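Local coordinates for tyrosine specific protein phosphatase, putative (Trypanosoma brucei, PDB 3M4U) that dephosphorylates the nucleolar protein NOPP44/46 as a protein tyrosine phosphatase and acts as a life cycle switch in the parasite, at residues 86-91 with 246-251. Numbering follows the deposited sequence.
Sequences LDLPHT and LLHIER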
loop_
_atom_site.group_PDB
_atom_site.type_symbol
_atom_site.label_atom_id
_atom_site.label_comp_id
_atom_site.label_asym_id
_atom_site.label_seq_id
_atom_site.Cartn_x
_atom_site.Cartn_y
_atom_site.Cartn_z
ATOM N N LEU A 86 4.419 10.452 7.364
ATOM C CA LEU A 86 3.797 10.627 8.679
ATOM C C LEU A 86 4.890 10.782 9.736
ATOM O O LEU A 86 4.757 10.338 10.882
ATOM C CB LEU A 86 2.878 9.442 9.003
ATOM C CG LEU A 86 1.770 9.056 8.004
ATOM C CD1 LEU A 86 1.316 7.609 8.215
ATOM C CD2 LEU A 86 0.580 9.996 8.044
ATOM N N ASP A 87 5.976 11.426 9.320
ATOM C CA ASP A 87 7.159 11.615 10.143
ATOM C C ASP A 87 7.590 10.358 10.884
ATOM O O ASP A 87 7.684 10.352 12.111
ATOM C CB ASP A 87 6.991 12.774 11.132
ATOM C CG ASP A 87 8.330 13.214 11.734
ATOM O OD1 ASP A 87 9.366 13.145 11.015
ATOM O OD2 ASP A 87 8.349 13.621 12.921
ATOM N N LEU A 88 7.876 9.303 10.133
ATOM C CA LEU A 88 8.425 8.083 10.716
ATOM C C LEU A 88 9.770 7.775 10.067
ATOM O O LEU A 88 10.179 8.464 9.140
ATOM C CB LEU A 88 7.461 6.921 10.499
ATOM C CG LEU A 88 5.980 7.221 10.722
ATOM C CD1 LEU A 88 5.162 6.502 9.660
ATOM C CD2 LEU A 88 5.504 6.836 12.128
ATOM N N PRO A 89 10.468 6.739 10.558
ATOM C CA PRO A 89 11.706 6.321 9.897
ATOM C C PRO A 89 11.497 6.174 8.395
ATOM O O PRO A 89 12.375 6.533 7.609
ATOM C CB PRO A 89 11.993 4.952 10.530
ATOM C CG PRO A 89 11.400 5.041 11.889
ATOM C CD PRO A 89 10.200 5.959 11.782
ATOM N N HIS A 90 10.338 5.658 8.001
ATOM C CA HIS A 90 10.022 5.472 6.587
ATOM C C HIS A 90 8.916 6.399 6.092
ATOM O O HIS A 90 7.988 6.753 6.836
ATOM C CB HIS A 90 9.602 4.029 6.328
ATOM C CG HIS A 90 10.642 3.026 6.704
ATOM N ND1 HIS A 90 11.847 2.923 6.050
ATOM C CD2 HIS A 90 10.652 2.060 7.657
ATOM C CE1 HIS A 90 12.561 1.948 6.583
ATOM N NE2 HIS A 90 11.853 1.411 7.559
ATOM N N THR A 91 9.025 6.786 4.824
ATOM C CA THR A 91 7.912 7.413 4.112
ATOM C C THR A 91 7.413 6.402 3.071
ATOM O O THR A 91 8.127 5.461 2.725
ATOM C CB THR A 91 8.307 8.775 3.458
ATOM O OG1 THR A 91 9.262 8.564 2.406
ATOM C CG2 THR A 91 8.921 9.702 4.492
ATOM N N LEU A 246 2.211 0.948 15.286
ATOM C CA LEU A 246 3.217 0.152 15.990
ATOM C C LEU A 246 4.397 1.030 16.358
ATOM O O LEU A 246 4.950 0.940 17.456
ATOM C CB LEU A 246 3.730 -0.986 15.116
ATOM C CG LEU A 246 2.818 -2.192 14.958
ATOM C CD1 LEU A 246 3.638 -3.389 14.469
ATOM C CD2 LEU A 246 2.160 -2.499 16.285
ATOM N N LEU A 247 4.783 1.876 15.413
ATOM C CA LEU A 247 5.892 2.780 15.606
ATOM C C LEU A 247 5.617 3.660 16.830
ATOM O O LEU A 247 6.456 3.756 17.719
ATOM C CB LEU A 247 6.084 3.602 14.331
ATOM C CG LEU A 247 7.279 4.533 14.159
ATOM C CD1 LEU A 247 7.025 5.833 14.912
ATOM C CD2 LEU A 247 8.578 3.864 14.600
ATOM N N HIS A 248 4.437 4.273 16.885
ATOM C CA HIS A 248 3.994 5.033 18.064
ATOM C C HIS A 248 4.048 4.233 19.374
ATOM O O HIS A 248 4.306 4.789 20.439
ATOM C CB HIS A 248 2.567 5.556 17.878
ATOM C CG HIS A 248 2.463 6.730 16.961
ATOM N ND1 HIS A 248 3.025 6.747 15.702
ATOM C CD2 HIS A 248 1.838 7.925 17.104
ATOM C CE1 HIS A 248 2.763 7.901 15.115
ATOM N NE2 HIS A 248 2.041 8.634 15.948
ATOM N N ILE A 249 3.781 2.939 19.298
ATOM C CA ILE A 249 3.900 2.079 20.463
ATOM C C ILE A 249 5.361 1.915 20.901
ATOM O O ILE A 249 5.690 2.084 22.076
ATOM C CB ILE A 249 3.288 0.705 20.207
ATOM C CG1 ILE A 249 1.809 0.846 19.875
ATOM C CG2 ILE A 249 3.465 -0.182 21.427
ATOM C CD1 ILE A 249 1.126 -0.477 19.698
ATOM N N GLU A 250 6.234 1.592 19.952
ATOM C CA GLU A 250 7.663 1.434 20.234
ATOM C C GLU A 250 8.304 2.716 20.768
ATOM O O GLU A 250 9.244 2.657 21.553
ATOM C CB GLU A 250 8.401 0.937 18.991
ATOM C CG GLU A 250 8.103 -0.527 18.667
ATOM C CD GLU A 250 8.431 -0.916 17.224
ATOM O OE1 GLU A 250 9.087 -0.118 16.508
ATOM O OE2 GLU A 250 8.017 -2.025 16.806
ATOM N N ARG A 251 7.793 3.869 20.348
ATOM C CA ARG A 251 8.292 5.154 20.839
ATOM C C ARG A 251 7.577 5.635 22.100
ATOM O O ARG A 251 7.667 6.809 22.460
ATOM C CB ARG A 251 8.165 6.220 19.755
ATOM C CG ARG A 251 9.155 6.046 18.621
ATOM C CD ARG A 251 9.066 7.193 17.648
ATOM N NE ARG A 251 10.107 7.100 16.633
ATOM C CZ ARG A 251 10.193 7.914 15.588
ATOM N NH1 ARG A 251 9.282 8.871 15.423
ATOM N NH2 ARG A 251 11.181 7.762 14.710
#
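L88 and L247 make the nearest approach: CD2 of L88 is modelled 3.3 Å from CD1 of L247, shorter than normal methyl packing, so the exact spacing is doubtful. The two side chains run past one another antiparallel, and the L88 CD2 methyl lies beside both CD1 and CG of L247. L247 carries its CG anti to the backbone N (chi1 -173°), and its fork spreads over both neighbours, CD1 to L88 and CD2 to the ring of P89, with P89 CD 3.9 Å from L247 CD2. L88 CD2 also lies 4.2 Å from H248 CE1, at the imidazole edge and near its plane. Over the outer side runs R251, its chain extended from CG to NE. R251 NH2 ends 3.6 Å from P89 CD, approached obliquely; within its own segment, L247 CD1 lies against one face of the R251 guanidinium, displaced from the centre. No hydrogen bond crosses between the segments. R251 NH1 stays 4.0 Å from D87 O, and D87 OD2, 5.4 Å from R251 NH1, could add at most a weak long-range attraction.

In this protein-tyrosine phosphatase fold, 86-91 belongs to the loop joining antiparallel strands 81-84 and 92-95 of the central sheet. Helix 234-250 follows strand 225-228 and the phosphate-binding signature loop; the contact is at its other end, where 246-250 is the last turn and R251 the residue just after it. L88 and P89 also touch Y243 one turn earlier, and L88 reaches A244. H248 ND1 is hydrogen-bonded to the carbonyl of A244, which ties the imidazole back to its own helix. R251 departs from the helix, yet R251 N still bonds to L247 O at 3.0 Å. On the loop side, D87 N is held by OD1 of D85.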